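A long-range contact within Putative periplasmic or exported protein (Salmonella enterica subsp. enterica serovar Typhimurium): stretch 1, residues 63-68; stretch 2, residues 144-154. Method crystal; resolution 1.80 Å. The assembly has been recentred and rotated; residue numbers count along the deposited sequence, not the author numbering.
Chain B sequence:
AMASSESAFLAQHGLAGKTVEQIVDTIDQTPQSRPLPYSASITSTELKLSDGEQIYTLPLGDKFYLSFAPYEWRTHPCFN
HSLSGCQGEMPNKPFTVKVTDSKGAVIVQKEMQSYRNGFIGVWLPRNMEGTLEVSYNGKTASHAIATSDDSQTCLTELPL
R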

# COMPACT_ATOMS: atom_id res chain seq x y z
N LYS B 63 -3.07 1.77 -4.70
CA LYS B 63 -4.40 2.33 -4.89
C LYS B 63 -4.53 3.74 -4.34
O LYS B 63 -3.98 4.07 -3.29
CB LYS B 63 -5.44 1.44 -4.21
CG LYS B 63 -5.51 0.03 -4.77
CD LYS B 63 -6.07 0.06 -6.18
CE LYS B 63 -6.27 -1.36 -6.72
NZ LYS B 63 -5.03 -2.17 -6.55
N PHE B 64 -5.28 4.57 -5.06
CA PHE B 64 -5.62 5.92 -4.63
C PHE B 64 -6.87 5.86 -3.74
O PHE B 64 -7.85 5.16 -4.05
CB PHE B 64 -5.89 6.74 -5.90
CG PHE B 64 -6.16 8.20 -5.66
CD1 PHE B 64 -7.41 8.63 -5.22
CD2 PHE B 64 -5.19 9.14 -5.94
CE1 PHE B 64 -7.67 9.97 -5.04
CE2 PHE B 64 -5.45 10.48 -5.78
CZ PHE B 64 -6.68 10.90 -5.32
N TYR B 65 -6.84 6.59 -2.63
CA TYR B 65 -8.00 6.68 -1.75
C TYR B 65 -8.78 7.95 -1.99
O TYR B 65 -8.28 9.06 -1.77
CB TYR B 65 -7.57 6.65 -0.30
CG TYR B 65 -8.69 6.47 0.71
CD1 TYR B 65 -9.34 5.25 0.84
CD2 TYR B 65 -9.05 7.49 1.59
CE1 TYR B 65 -10.33 5.05 1.79
CE2 TYR B 65 -10.05 7.30 2.55
CZ TYR B 65 -10.68 6.07 2.64
OH TYR B 65 -11.67 5.85 3.56
N LEU B 66 -10.02 7.79 -2.43
CA LEU B 66 -10.93 8.91 -2.54
C LEU B 66 -12.02 8.79 -1.46
O LEU B 66 -12.72 7.77 -1.38
CB LEU B 66 -11.55 8.90 -3.93
CG LEU B 66 -12.59 9.98 -4.19
CD1 LEU B 66 -11.97 11.38 -4.09
CD2 LEU B 66 -13.24 9.73 -5.55
N SER B 67 -12.18 9.83 -0.65
CA SER B 67 -13.25 9.82 0.36
C SER B 67 -14.26 10.91 0.02
O SER B 67 -13.89 12.07 -0.16
CB SER B 67 -12.68 9.96 1.78
OG SER B 67 -13.65 9.66 2.79
N PHE B 68 -15.54 10.55 -0.09
CA PHE B 68 -16.53 11.54 -0.49
C PHE B 68 -17.73 11.58 0.45
O PHE B 68 -18.04 10.59 1.14
CB PHE B 68 -16.98 11.26 -1.94
CG PHE B 68 -17.53 9.88 -2.14
CD1 PHE B 68 -16.69 8.82 -2.45
CD2 PHE B 68 -18.89 9.65 -2.05
CE1 PHE B 68 -17.20 7.54 -2.66
CE2 PHE B 68 -19.41 8.38 -2.25
CZ PHE B 68 -18.55 7.32 -2.56
N ALA B 144 -16.97 14.48 -11.86
CA ALA B 144 -15.78 13.99 -12.51
C ALA B 144 -14.76 13.72 -11.42
O ALA B 144 -14.70 14.45 -10.43
CB ALA B 144 -15.26 15.03 -13.48
N ILE B 145 -13.99 12.65 -11.57
CA ILE B 145 -12.92 12.39 -10.62
C ILE B 145 -11.66 12.02 -11.38
O ILE B 145 -11.70 11.67 -12.57
CB ILE B 145 -13.28 11.24 -9.65
CG1 ILE B 145 -13.48 9.93 -10.40
CG2 ILE B 145 -14.50 11.61 -8.79
CD1 ILE B 145 -13.44 8.70 -9.50
N ALA B 146 -10.53 12.12 -10.70
CA ALA B 146 -9.27 11.66 -11.28
C ALA B 146 -8.37 11.17 -10.15
O ALA B 146 -8.56 11.57 -9.01
CB ALA B 146 -8.60 12.76 -12.08
N THR B 147 -7.42 10.30 -10.46
CA THR B 147 -6.59 9.71 -9.42
C THR B 147 -5.09 9.85 -9.73
O THR B 147 -4.28 8.94 -9.50
CB THR B 147 -6.94 8.23 -9.20
OG1 THR B 147 -6.84 7.54 -10.44
CG2 THR B 147 -8.37 8.08 -8.67
N SER B 148 -4.73 11.00 -10.28
CA SER B 148 -3.33 11.30 -10.52
C SER B 148 -2.70 11.81 -9.23
O SER B 148 -3.39 11.99 -8.22
CB SER B 148 -3.20 12.35 -11.62
OG SER B 148 -3.40 13.64 -11.09
N ASP B 149 -1.38 12.02 -9.23
CA ASP B 149 -0.72 12.45 -8.00
C ASP B 149 -1.13 13.83 -7.49
O ASP B 149 -0.95 14.13 -6.32
CB ASP B 149 0.81 12.37 -8.13
CG ASP B 149 1.30 10.95 -8.17
OD1 ASP B 149 0.55 10.06 -7.73
OD2 ASP B 149 2.43 10.74 -8.65
N ASP B 150 -1.69 14.67 -8.36
CA ASP B 150 -2.13 15.99 -7.93
C ASP B 150 -3.64 16.06 -7.69
O ASP B 150 -4.18 17.13 -7.42
CB ASP B 150 -1.69 17.07 -8.94
CG ASP B 150 -2.23 16.83 -10.33
OD1 ASP B 150 -2.50 15.66 -10.68
OD2 ASP B 150 -2.38 17.80 -11.09
N SER B 151 -4.32 14.91 -7.76
CA SER B 151 -5.77 14.88 -7.55
C SER B 151 -6.14 14.90 -6.07
O SER B 151 -5.44 14.31 -5.24
CB SER B 151 -6.38 13.65 -8.22
OG SER B 151 -6.11 13.63 -9.61
N GLN B 152 -7.26 15.54 -5.75
CA GLN B 152 -7.74 15.64 -4.37
C GLN B 152 -8.23 14.30 -3.85
O GLN B 152 -8.67 13.46 -4.63
CB GLN B 152 -8.87 16.67 -4.27
CG GLN B 152 -10.17 16.19 -4.91
CD GLN B 152 -11.13 17.32 -5.22
OE1 GLN B 152 -11.40 17.60 -6.39
NE2 GLN B 152 -11.66 17.97 -4.19
N THR B 153 -8.16 14.11 -2.54
CA THR B 153 -8.63 12.87 -1.93
C THR B 153 -9.99 13.08 -1.28
O THR B 153 -10.59 12.14 -0.74
CB THR B 153 -7.61 12.36 -0.90
OG1 THR B 153 -7.43 13.34 0.15
CG2 THR B 153 -6.28 12.11 -1.59
N CYS B 154 -10.48 14.31 -1.35
CA CYS B 154 -11.75 14.64 -0.73
C CYS B 154 -12.70 15.22 -1.76
O CYS B 154 -12.36 16.17 -2.47
CB CYS B 154 -11.52 15.64 0.41
SG CYS B 154 -12.94 15.84 1.47

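This is a contact in which a buried phenylalanine on a β-strand plugs into a loop that folds around its ring, while a single backbone hydrogen bond and a short parallel pairing fasten the strand to the loop's far end. Stretch 1 is extended throughout; stretch 2 leaves a strand after Ala146, passes through a type I turn from Ser148 to Ser151, and returns to strand geometry at Cys154, where it pairs in parallel with Ser67.

The polar link is Ser67 N to Thr153 O, 2.8 Å long and nearly linear at 174°, so the amide points straight at its acceptor. Close by, Cys154 CA lies 3.4 Å from Ser67 O, a CA-H...O contact of the kind common between neighbouring strands. The side chains of Ser67 and Cys154 lie on the same face of the sheet. Ser67 OG finds its hydrogen bond elsewhere in the structure.

Phe64 has the most surface covered by the other stretch. Its CA-to-CB bond points toward the loop, and chi1 near 180° (t) carries the ring into it. Thr147 lies over one face: its CA is 3.9 Å from the ring centroid and only 17° off the normal, a CH-π contact in which a slightly polarised C-H meets the π cloud. Near the plane of the ring, Phe64 CZ approaches Gln152 O at 3.3 Å and Ser151 O at 3.6 Å. An aromatic edge, with its weakly positive hydrogens, suits such carbonyl oxygens. A flat, apolar ring can thus use backbone as well as side chains as its surroundings.

The turn gives this pocket part of its shape. Ser151 N donates to Ser148 O at 3.1 Å, closing the turn, and that same carbonyl oxygen lies 3.5 Å from Phe64 CE2.

Farther along the strand, Leu66 starts sideways, but its end comes nearer the other stretch. Leu66 CD2 meets Ile145 CG2 at 4.0 Å, an apolar contact between branched side chains, while Leu66 CD1 comes within 3.7 Å of Thr153 O. Thr153 packs against the strand: its CG2 methyl lies 3.9 Å from Phe64 CZ, and its CB is 3.5 Å from Tyr65 O. Threonine suits this buried place because it offers a methyl for packing, while its hydroxyl is satisfied by a hydrogen bond elsewhere in the structure.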